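Local coordinates for protein predicted DNA-binding transcriptional regulator (Aliivibrio fischeri ES114, PDB 7DWN) that probably acts as a tetrameric LysR-type transcription factor that binds cis-regulatory DNA and controls transcription, at residues Ser221-Thr224 with Asp225-Lys228; Lys228-Leu232 with Asn233-Ile237; Gly281-Val284 with Trp285-Cys289. All blocks are in the same frame, centred on the assembly; numbering follows the deposited sequence.

Contact 1 of 3, residues Ser221-Thr224 with Asp225-Lys228; sequences SSMT and DMLK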
# COMPACT_ATOMS: atom_id res chain seq x y z
N SER A 221 -15.77 27.58 -0.26
CA SER A 221 -15.36 26.86 -1.45
C SER A 221 -13.86 26.97 -1.61
O SER A 221 -13.25 27.99 -1.25
CB SER A 221 -16.07 27.40 -2.70
OG SER A 221 -15.75 26.62 -3.84
N SER A 222 -13.26 25.92 -2.16
CA SER A 222 -11.84 25.94 -2.50
C SER A 222 -11.59 26.50 -3.89
O SER A 222 -10.43 26.68 -4.27
CB SER A 222 -11.25 24.53 -2.40
OG SER A 222 -11.84 23.66 -3.34
N MET A 223 -12.65 26.76 -4.66
CA MET A 223 -12.53 27.24 -6.03
C MET A 223 -12.71 28.75 -6.07
O MET A 223 -13.77 29.26 -5.69
CB MET A 223 -13.56 26.55 -6.93
CG MET A 223 -13.33 25.05 -7.08
SD MET A 223 -14.74 24.18 -7.78
CE MET A 223 -15.92 24.35 -6.44
N THR A 224 -11.67 29.46 -6.52
CA THR A 224 -11.76 30.91 -6.63
C THR A 224 -12.87 31.33 -7.58
O THR A 224 -13.58 32.30 -7.33
CB THR A 224 -10.42 31.48 -7.10
OG1 THR A 224 -9.46 31.39 -6.03
CG2 THR A 224 -10.56 32.93 -7.53
N ASP A 225 -13.04 30.59 -8.68
CA ASP A 225 -14.08 30.93 -9.64
C ASP A 225 -15.47 30.82 -9.01
O ASP A 225 -16.36 31.62 -9.34
CB ASP A 225 -13.97 30.02 -10.87
CG ASP A 225 -14.40 30.71 -12.14
OD1 ASP A 225 -13.85 31.78 -12.46
OD2 ASP A 225 -15.29 30.16 -12.83
N MET A 226 -15.66 29.87 -8.10
CA MET A 226 -16.93 29.75 -7.39
C MET A 226 -17.23 31.00 -6.57
O MET A 226 -18.32 31.58 -6.65
CB MET A 226 -16.91 28.51 -6.50
CG MET A 226 -18.26 27.99 -6.08
SD MET A 226 -19.21 27.34 -7.46
CE MET A 226 -20.35 28.69 -7.75
N LEU A 227 -16.26 31.43 -5.75
CA LEU A 227 -16.41 32.65 -4.96
C LEU A 227 -16.63 33.86 -5.86
O LEU A 227 -17.43 34.74 -5.53
CB LEU A 227 -15.19 32.86 -4.07
CG LEU A 227 -14.85 31.79 -3.04
CD1 LEU A 227 -13.71 32.27 -2.16
CD2 LEU A 227 -16.06 31.44 -2.21
N LYS A 228 -15.92 33.92 -6.98
CA LYS A 228 -16.07 35.04 -7.91
C LYS A 228 -17.49 35.10 -8.46
O LYS A 228 -18.10 36.17 -8.51
CB LYS A 228 -15.05 34.90 -9.04
CG LYS A 228 -15.19 35.90 -10.17
CD LYS A 228 -14.16 35.63 -11.25
CE LYS A 228 -14.35 36.53 -12.46
NZ LYS A 228 -13.38 36.19 -13.54
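Ser221 and Met226 meet where strand 215-221 runs out and helix 224-232 begins. The serine hydroxyl turns away from its own backbone nitrogen (chi1 -175°), which carries Ser221 OG to 3.5 Å from Met226 CB. The same oxygen takes a nearly straight N-H from Met223 N, with Ser221 OG 3.2 Å away and an angle of 167°, so the chain folds back in an ST turn. OG is also bonded to Val126 O of the second subunit, and two partners therefore fix its rotation. Ser221 CB, for its part, meets Leu227 CD2 at 4.1 Å, so that one short side chain touches two consecutive residues of the helix.

Met223 and Met226 touch near their roots, CB to CB at 3.9 Å. Beyond that, Met226 bends at its second and third torsions and its end moves off; Met223 packs on His101 and Met226 on Ile108 of the second subunit. Met223 is the N-cap, and its carbonyl starts the helical bonding: Leu227 N reaches Met223 O at 3.3 Å in the carbonyl plane, while Met226 N adds a weak bond. Lys228 N to Thr224 O, 2.9 Å, continues the series.

Thr224 directs its CB away from the following turn, and its OG1 bonds Tyr196 OH and a sulfonate oxygen of a bound MES, probably from the crystallisation liquor. This is a strand-to-helix junction in the LysR substrate-binding domain, at the interface with the tetramer's second subunit, where Ser221 pairs in parallel with a strand of that chain.

Contact 2 of 3, residues Lys228-Leu232 with Asn233-Ile237; sequences KILVL and NKQGI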
# COMPACT_ATOMS: atom_id res chain seq x y z
N LYS A 228 -15.92 33.92 -6.98
CA LYS A 228 -16.07 35.04 -7.91
C LYS A 228 -17.49 35.10 -8.46
O LYS A 228 -18.10 36.17 -8.51
CB LYS A 228 -15.05 34.90 -9.04
CG LYS A 228 -15.19 35.90 -10.17
CD LYS A 228 -14.16 35.63 -11.25
CE LYS A 228 -14.35 36.53 -12.46
NZ LYS A 228 -13.38 36.19 -13.54
N ILE A 229 -18.03 33.95 -8.86
CA ILE A 229 -19.39 33.90 -9.38
C ILE A 229 -20.39 34.33 -8.32
O ILE A 229 -21.30 35.13 -8.58
CB ILE A 229 -19.71 32.49 -9.92
CG1 ILE A 229 -18.93 32.22 -11.20
CG2 ILE A 229 -21.20 32.35 -10.16
CD1 ILE A 229 -19.19 30.86 -11.80
N LEU A 230 -20.22 33.84 -7.09
CA LEU A 230 -21.17 34.21 -6.05
C LEU A 230 -21.04 35.69 -5.67
O LEU A 230 -22.04 36.31 -5.27
CB LEU A 230 -21.01 33.32 -4.82
CG LEU A 230 -21.60 31.92 -4.99
CD1 LEU A 230 -21.85 31.27 -3.64
CD2 LEU A 230 -22.89 31.97 -5.81
N VAL A 231 -19.85 36.26 -5.78
CA VAL A 231 -19.69 37.70 -5.59
C VAL A 231 -20.45 38.46 -6.67
O VAL A 231 -21.19 39.41 -6.39
CB VAL A 231 -18.20 38.09 -5.59
CG1 VAL A 231 -18.03 39.59 -5.77
CG2 VAL A 231 -17.54 37.64 -4.30
N LEU A 232 -20.28 38.04 -7.93
CA LEU A 232 -20.97 38.70 -9.03
C LEU A 232 -22.48 38.60 -8.90
O LEU A 232 -23.20 39.50 -9.37
CB LEU A 232 -20.51 38.12 -10.37
CG LEU A 232 -19.15 38.63 -10.87
CD1 LEU A 232 -18.72 37.87 -12.11
CD2 LEU A 232 -19.23 40.12 -11.15
N ASN A 233 -22.99 37.54 -8.28
CA ASN A 233 -24.42 37.40 -8.01
C ASN A 233 -24.86 38.16 -6.76
O ASN A 233 -25.94 37.87 -6.23
CB ASN A 233 -24.79 35.92 -7.90
CG ASN A 233 -24.65 35.18 -9.21
OD1 ASN A 233 -24.65 35.79 -10.28
ND2 ASN A 233 -24.53 33.86 -9.14
N LYS A 234 -24.05 39.11 -6.29
CA LYS A 234 -24.39 39.98 -5.16
C LYS A 234 -24.68 39.19 -3.89
O LYS A 234 -25.43 39.65 -3.02
CB LYS A 234 -25.56 40.89 -5.50
CG LYS A 234 -25.52 41.49 -6.91
CD LYS A 234 -26.58 42.56 -7.10
CE LYS A 234 -27.95 42.09 -6.64
NZ LYS A 234 -28.95 43.20 -6.69
N GLN A 235 -24.09 38.00 -3.76
CA GLN A 235 -24.37 37.15 -2.60
C GLN A 235 -23.51 37.50 -1.39
O GLN A 235 -23.90 37.18 -0.26
CB GLN A 235 -24.17 35.68 -2.97
CG GLN A 235 -25.13 35.18 -4.03
CD GLN A 235 -26.58 35.28 -3.59
OE1 GLN A 235 -27.45 35.68 -4.37
NE2 GLN A 235 -26.85 34.93 -2.34
N GLY A 236 -22.36 38.13 -1.60
CA GLY A 236 -21.49 38.47 -0.49
C GLY A 236 -20.17 39.03 -0.99
O GLY A 236 -20.02 39.34 -2.18
N ILE A 237 -19.22 39.13 -0.07
CA ILE A 237 -17.90 39.65 -0.38
C ILE A 237 -16.91 38.50 -0.40
O ILE A 237 -17.14 37.44 0.19
CB ILE A 237 -17.44 40.73 0.62
CG1 ILE A 237 -17.25 40.11 2.01
CG2 ILE A 237 -18.43 41.85 0.66
CD1 ILE A 237 -16.14 40.74 2.80
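A Schellman motif ends helix 224-232, with the carbonyls of Leu230 and Val231 taken up by Gln235 and Lys234. Gln235 N reaches back to Leu230 O at 3.1 Å, approaching nearly end-on to the carbonyl. Lys234 N lies 2.9 Å from Val231 O but comes from well above the carbonyl plane, 57° out of it. Lys234 is the C-prime residue, and its positive phi of 59° is what wraps the chain round the helix end. Just before it, Asn233 N still makes the ordinary helical bond to Ile229 O, 3.0 Å long.

The asparagine side chain folds back along the helix: chi1 of -67° sets CG beside its own backbone nitrogen and 3.4 Å from Ile229 O. Asn233 and Ile229 then run side by side in the same direction, with ND2 3.8 Å from Ile229 CG2, and both rest on Pro109 of the second subunit. Leu230 crosses the asparagine amide at a slant instead.

In the fold, the motif turns the chain from this helix into strand 238-241 of the substrate-binding domain, and Lys234 O is bonded to Tyr183 OH on the way. Leu230 and Val231 face inward onto Leu194 of strand 191-195. Gln235 CB comes to 3.2 Å from Leu230 O, so the side chain starts out against the carbonyl that its own N-H grips, then carries its amide away to a weak hydrogen bond between OE1 and Gln113 NE2 of the second subunit. Further along the turn, Val231 CG2 sits 3.7 Å from Gly236 O, a methyl group set against the departing backbone.

Contact 3 of 3, residues Gly281-Val284 with Trp285-Cys289; sequences GEKV and WSILC
Lys283 and Ile287, one turn apart, make the main side-chain crossing here. The lysine sets off with CG anti to its nitrogen and stays extended until a bend at chi4 (60°) tucks its end over the isoleucine. Lys283 NZ then stands 3.5 Å from Ile287 CD1. Lys283 CG is 3.8 Å from that same CD1 methyl of Ile287. Ile287 meets it by holding CG1 beside its own nitrogen (chi1 -66°), which also places CG1 3.3 Å from Lys283 O.

Val284 and Leu288 run side by side instead, pointing the same way, with CG1 and CD1 4.1 Å apart. Trp285 holds CG opposite its backbone nitrogen (chi1 179°), and the indole passes Cys289, one turn on, whose SG lies above one ring face, offset toward the rim. The indole also makes a cation-pi contact with Arg272, whose guanidinium forms a salt bridge to Glu282, a carboxylate that also accepts from Leu277 N.

Underneath run four regular bonds, such as Leu288 N to Val284 O at 2.9 Å. Val284 and Leu288 press on Met111 of helix 101-114 and on Ile145 of strand 145-149: an amphipathic helix laid against the sheet of the LysR substrate-binding domain.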
# COMPACT_ATOMS: atom_id res chain seq x y z
N GLY A 281 10.35 19.83 -21.79
CA GLY A 281 10.16 20.24 -20.41
C GLY A 281 11.02 21.43 -20.03
O GLY A 281 10.56 22.37 -19.38
N GLU A 282 12.29 21.40 -20.45
CA GLU A 282 13.17 22.53 -20.18
C GLU A 282 12.71 23.78 -20.91
O GLU A 282 12.84 24.89 -20.38
CB GLU A 282 14.61 22.19 -20.54
CG GLU A 282 15.21 21.04 -19.74
CD GLU A 282 15.45 21.38 -18.27
OE1 GLU A 282 15.28 22.56 -17.89
OE2 GLU A 282 15.83 20.47 -17.51
N LYS A 283 12.16 23.64 -22.12
CA LYS A 283 11.63 24.81 -22.82
C LYS A 283 10.45 25.41 -22.07
O LYS A 283 10.36 26.64 -21.90
CB LYS A 283 11.22 24.44 -24.25
CG LYS A 283 10.48 25.56 -24.96
CD LYS A 283 10.48 25.37 -26.47
CE LYS A 283 9.75 26.51 -27.16
NZ LYS A 283 10.37 27.83 -26.88
N VAL A 284 9.52 24.57 -21.61
CA VAL A 284 8.37 25.07 -20.86
C VAL A 284 8.83 25.74 -19.57
O VAL A 284 8.33 26.80 -19.18
CB VAL A 284 7.36 23.94 -20.59
CG1 VAL A 284 6.26 24.44 -19.67
CG2 VAL A 284 6.78 23.44 -21.90
N TRP A 285 9.82 25.14 -18.89
CA TRP A 285 10.33 25.73 -17.66
C TRP A 285 10.98 27.08 -17.93
O TRP A 285 10.79 28.03 -17.16
CB TRP A 285 11.32 24.78 -16.99
CG TRP A 285 11.92 25.33 -15.73
CD1 TRP A 285 13.11 25.98 -15.60
CD2 TRP A 285 11.34 25.27 -14.42
NE1 TRP A 285 13.32 26.33 -14.29
CE2 TRP A 285 12.25 25.91 -13.55
CE3 TRP A 285 10.16 24.75 -13.90
CZ2 TRP A 285 12.00 26.03 -12.18
CZ3 TRP A 285 9.91 24.87 -12.55
CH2 TRP A 285 10.83 25.50 -11.70
N SER A 286 11.76 27.18 -19.01
CA SER A 286 12.38 28.45 -19.36
C SER A 286 11.34 29.52 -19.66
O SER A 286 11.49 30.68 -19.24
CB SER A 286 13.31 28.26 -20.57
OG SER A 286 13.67 29.51 -21.13
N ILE A 287 10.27 29.15 -20.37
CA ILE A 287 9.23 30.13 -20.68
C ILE A 287 8.48 30.55 -19.42
O ILE A 287 8.08 31.71 -19.28
CB ILE A 287 8.30 29.57 -21.76
CG1 ILE A 287 9.08 29.41 -23.07
CG2 ILE A 287 7.09 30.47 -21.97
CD1 ILE A 287 8.40 28.58 -24.11
N LEU A 288 8.31 29.62 -18.47
CA LEU A 288 7.69 29.98 -17.19
C LEU A 288 8.58 30.93 -16.40
O LEU A 288 8.09 31.91 -15.82
CB LEU A 288 7.40 28.72 -16.38
CG LEU A 288 6.13 27.97 -16.77
CD1 LEU A 288 6.12 26.59 -16.14
CD2 LEU A 288 4.91 28.76 -16.32
N CYS A 289 9.89 30.66 -16.35
CA CYS A 289 10.81 31.56 -15.66
C CYS A 289 10.89 32.92 -16.34
O CYS A 289 11.32 33.89 -15.70
CB CYS A 289 12.20 30.93 -15.59
SG CYS A 289 12.30 29.40 -14.64

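In the fold
Contacts 1 and 2 share Lys228 and bracket helix 224-232, their centres 10 Å apart: one is its start, the other its end. Contact 3 lies within helix 279-290, with centres 28 Å from contact 1 and 36 Å from contact 2. All three are partly buried, but contact 1 has no exposed residue, while Lys234 in contact 2 and Ser286 in contact 3 are exposed. The first two both reach the second subunit, whereas no other chain of the assembly touches contact 3. Their chemistry follows: a serine hydroxyl and an N-cap carbonyl organise the beginning of a helix, a positive-phi lysine finishes it, and mid-helix, regular backbone bonds repeat while side chains one turn apart pack along them.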